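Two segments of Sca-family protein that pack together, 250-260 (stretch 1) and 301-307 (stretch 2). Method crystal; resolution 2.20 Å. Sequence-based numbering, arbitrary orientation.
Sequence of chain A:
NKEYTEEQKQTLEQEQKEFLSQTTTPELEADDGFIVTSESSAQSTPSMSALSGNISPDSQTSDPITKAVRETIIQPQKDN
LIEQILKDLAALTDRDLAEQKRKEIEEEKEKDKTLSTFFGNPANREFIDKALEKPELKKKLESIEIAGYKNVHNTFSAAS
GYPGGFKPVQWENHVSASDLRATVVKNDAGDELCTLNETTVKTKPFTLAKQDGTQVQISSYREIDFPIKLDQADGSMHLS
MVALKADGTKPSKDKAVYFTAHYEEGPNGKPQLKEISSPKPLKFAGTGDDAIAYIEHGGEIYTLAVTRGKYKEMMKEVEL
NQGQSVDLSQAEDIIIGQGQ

Stretch 1 (250-260) KPSKDKAVYFT
Stretch 2, residues 301-307: IYTLAVT

Segments distant in sequence can be packed together mainly through side chains, and the pairing of residues 301-307 with 250-260 in this Sca-family protein is a compact example. No hydrogen bond crosses between them; about 350 Å² of surface is buried, counting both sides, with Tyr302 and Phe259 the most covered (79 and 77 Å²), then Leu304 (53 Å²). The register advances in the same sense along both stretches, Pro251 with Tyr302, then Phe259 with Leu304.

Ile301 lies out of reach, and the alternation of an extended strand then turns Tyr302 (-135/150) toward its partner. With chi1 m and chi2 -91°, its ring reaches the loop that precedes strand 258-260. Pro251 (-80/176, C-gamma endo) meets it obliquely, CB lying 3.7 Å from Tyr302 CE1, although the CA atoms of Pro251 and Tyr302 are 8.8 Å apart; a long aromatic side chain suits such a gap. Nearby, Lys255 CB comes within 4.1 Å of Tyr302 OH, while the end of the lysine leads away. Within the loop, Lys255 N donates a hydrogen bond to Ser252 O (3.1 Å).

Thr303 is again out of reach, and Leu304 (-109/161) returns toward the contact with an m,t rotamer, its apolar side chain suiting a site without polar partners across the contact. Here 6.3 Å separates the CA atoms of Leu304 and Phe259. Leu304 CB packs 4.3 Å from Phe259 CB, and Leu304 CD2 lies 4.4 Å from the backbone C of Tyr258 (-139/159, chi1 m), whose own side chain points away.

At Ala305 (-84/35) the chain turns a corner, accompanied by a weak hydrogen bond from Val306 N to Leu304 O (3.0 Å). Val306 (-137/133, chi1 p) then points toward Phe259 (-103/123, chi1 t, chi2 75°). Val306 CG1 sits over one ring face, 4.0 Å from the centroid of the Phe259 ring and 15° off the normal, a CH-pi contact well suited to a branched aliphatic residue. Thr307 (-89/169, chi1 p) caps a following helix.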

# COMPACT_ATOMS: atom_id res chain seq x y z
N LYS A 250 8.40 13.61 7.54
CA LYS A 250 7.30 13.51 6.59
C LYS A 250 7.59 14.25 5.30
O LYS A 250 8.27 15.28 5.33
CB LYS A 250 5.97 13.96 7.24
CG LYS A 250 5.55 13.02 8.39
CD LYS A 250 4.14 13.24 8.92
CE LYS A 250 4.00 14.40 9.88
NZ LYS A 250 3.65 15.66 9.18
N PRO A 251 7.16 13.75 4.12
CA PRO A 251 7.43 14.50 2.88
C PRO A 251 6.40 15.63 2.74
O PRO A 251 5.46 15.71 3.54
CB PRO A 251 7.18 13.45 1.80
CG PRO A 251 6.12 12.56 2.38
CD PRO A 251 6.35 12.54 3.86
N SER A 252 6.55 16.45 1.70
CA SER A 252 5.54 17.49 1.46
C SER A 252 4.30 16.82 0.83
O SER A 252 4.40 15.72 0.25
CB SER A 252 6.09 18.58 0.54
OG SER A 252 6.43 18.06 -0.73
N LYS A 253 3.14 17.46 0.97
CA LYS A 253 1.85 17.02 0.42
C LYS A 253 1.95 16.69 -1.07
O LYS A 253 1.32 15.73 -1.50
CB LYS A 253 0.78 18.12 0.62
CG LYS A 253 0.10 18.10 1.98
CD LYS A 253 -0.85 19.29 2.13
CE LYS A 253 -1.68 19.25 3.39
NZ LYS A 253 -0.89 19.59 4.60
N ASP A 254 2.75 17.46 -1.84
CA ASP A 254 2.91 17.27 -3.29
C ASP A 254 3.67 16.01 -3.71
O ASP A 254 3.49 15.56 -4.84
CB ASP A 254 3.55 18.51 -3.95
CG ASP A 254 2.54 19.61 -4.25
OD1 ASP A 254 1.52 19.32 -4.92
OD2 ASP A 254 2.76 20.76 -3.79
N LYS A 255 4.51 15.46 -2.84
CA LYS A 255 5.33 14.27 -3.11
C LYS A 255 4.88 13.04 -2.31
O LYS A 255 5.44 11.96 -2.49
CB LYS A 255 6.80 14.57 -2.77
CG LYS A 255 7.46 15.58 -3.70
CD LYS A 255 8.95 15.72 -3.40
CE LYS A 255 9.63 16.76 -4.25
NZ LYS A 255 9.79 16.33 -5.66
N ALA A 256 3.89 13.22 -1.44
CA ALA A 256 3.42 12.21 -0.50
C ALA A 256 2.72 11.01 -1.10
O ALA A 256 1.78 11.16 -1.87
CB ALA A 256 2.52 12.84 0.54
N VAL A 257 3.15 9.83 -0.68
CA VAL A 257 2.52 8.55 -1.00
C VAL A 257 2.23 7.88 0.33
O VAL A 257 2.77 8.30 1.35
CB VAL A 257 3.28 7.66 -1.99
CG1 VAL A 257 3.14 8.22 -3.41
CG2 VAL A 257 4.74 7.49 -1.58
N TYR A 258 1.34 6.89 0.34
CA TYR A 258 0.83 6.28 1.56
C TYR A 258 0.69 4.77 1.50
O TYR A 258 0.60 4.18 0.43
CB TYR A 258 -0.61 6.84 1.81
CG TYR A 258 -0.68 8.35 1.94
CD1 TYR A 258 -0.71 9.17 0.81
CD2 TYR A 258 -0.74 8.96 3.18
CE1 TYR A 258 -0.69 10.56 0.92
CE2 TYR A 258 -0.77 10.35 3.31
CZ TYR A 258 -0.73 11.14 2.17
OH TYR A 258 -0.78 12.50 2.27
N PHE A 259 0.65 4.17 2.70
CA PHE A 259 0.27 2.79 2.88
C PHE A 259 -1.16 2.92 3.42
O PHE A 259 -1.37 3.64 4.40
CB PHE A 259 1.17 2.04 3.87
CG PHE A 259 0.68 0.62 4.05
CD1 PHE A 259 0.89 -0.34 3.07
CD2 PHE A 259 -0.04 0.25 5.19
CE1 PHE A 259 0.39 -1.65 3.22
CE2 PHE A 259 -0.52 -1.06 5.35
CZ PHE A 259 -0.30 -1.99 4.35
N THR A 260 -2.15 2.31 2.75
CA THR A 260 -3.53 2.41 3.20
C THR A 260 -4.05 1.04 3.60
O THR A 260 -3.56 0.05 3.09
CB THR A 260 -4.44 3.15 2.18
OG1 THR A 260 -4.74 2.29 1.09
CG2 THR A 260 -3.85 4.50 1.68
N ILE A 301 14.09 7.96 -1.67
CA ILE A 301 13.75 6.77 -0.91
C ILE A 301 12.83 7.13 0.24
O ILE A 301 13.07 8.10 0.94
CB ILE A 301 15.02 5.98 -0.46
CG1 ILE A 301 15.76 5.35 -1.68
CG2 ILE A 301 14.69 4.93 0.62
CD1 ILE A 301 15.10 4.03 -2.32
N TYR A 302 11.78 6.35 0.43
CA TYR A 302 10.86 6.50 1.54
C TYR A 302 10.61 5.13 2.11
O TYR A 302 10.63 4.15 1.37
CB TYR A 302 9.49 7.06 1.07
CG TYR A 302 9.57 8.40 0.39
CD1 TYR A 302 9.44 9.58 1.12
CD2 TYR A 302 9.72 8.51 -0.98
CE1 TYR A 302 9.51 10.83 0.51
CE2 TYR A 302 9.82 9.75 -1.60
CZ TYR A 302 9.68 10.91 -0.86
OH TYR A 302 9.77 12.12 -1.49
N THR A 303 10.33 5.05 3.42
CA THR A 303 9.93 3.79 4.03
C THR A 303 8.43 3.90 4.28
O THR A 303 7.90 5.02 4.39
CB THR A 303 10.70 3.49 5.31
OG1 THR A 303 10.44 4.53 6.27
CG2 THR A 303 12.20 3.33 5.07
N LEU A 304 7.74 2.76 4.35
CA LEU A 304 6.33 2.72 4.70
C LEU A 304 6.24 2.11 6.10
O LEU A 304 7.19 1.46 6.52
CB LEU A 304 5.49 1.95 3.65
CG LEU A 304 5.54 2.50 2.19
CD1 LEU A 304 4.65 1.69 1.30
CD2 LEU A 304 5.00 3.91 2.11
N ALA A 305 5.12 2.31 6.82
CA ALA A 305 4.96 1.88 8.22
C ALA A 305 4.54 0.42 8.37
O ALA A 305 3.77 0.09 9.26
CB ALA A 305 3.97 2.80 8.93
N VAL A 306 5.02 -0.43 7.49
CA VAL A 306 4.63 -1.85 7.49
C VAL A 306 5.86 -2.74 7.28
O VAL A 306 6.71 -2.47 6.41
CB VAL A 306 3.47 -2.10 6.46
CG1 VAL A 306 3.93 -2.03 4.99
CG2 VAL A 306 2.72 -3.39 6.76
N THR A 307 6.00 -3.77 8.09
CA THR A 307 7.13 -4.68 7.94
C THR A 307 6.71 -5.77 6.97
O THR A 307 5.52 -5.91 6.69
CB THR A 307 7.54 -5.31 9.28
OG1 THR A 307 6.43 -6.07 9.76
CG2 THR A 307 8.03 -4.28 10.33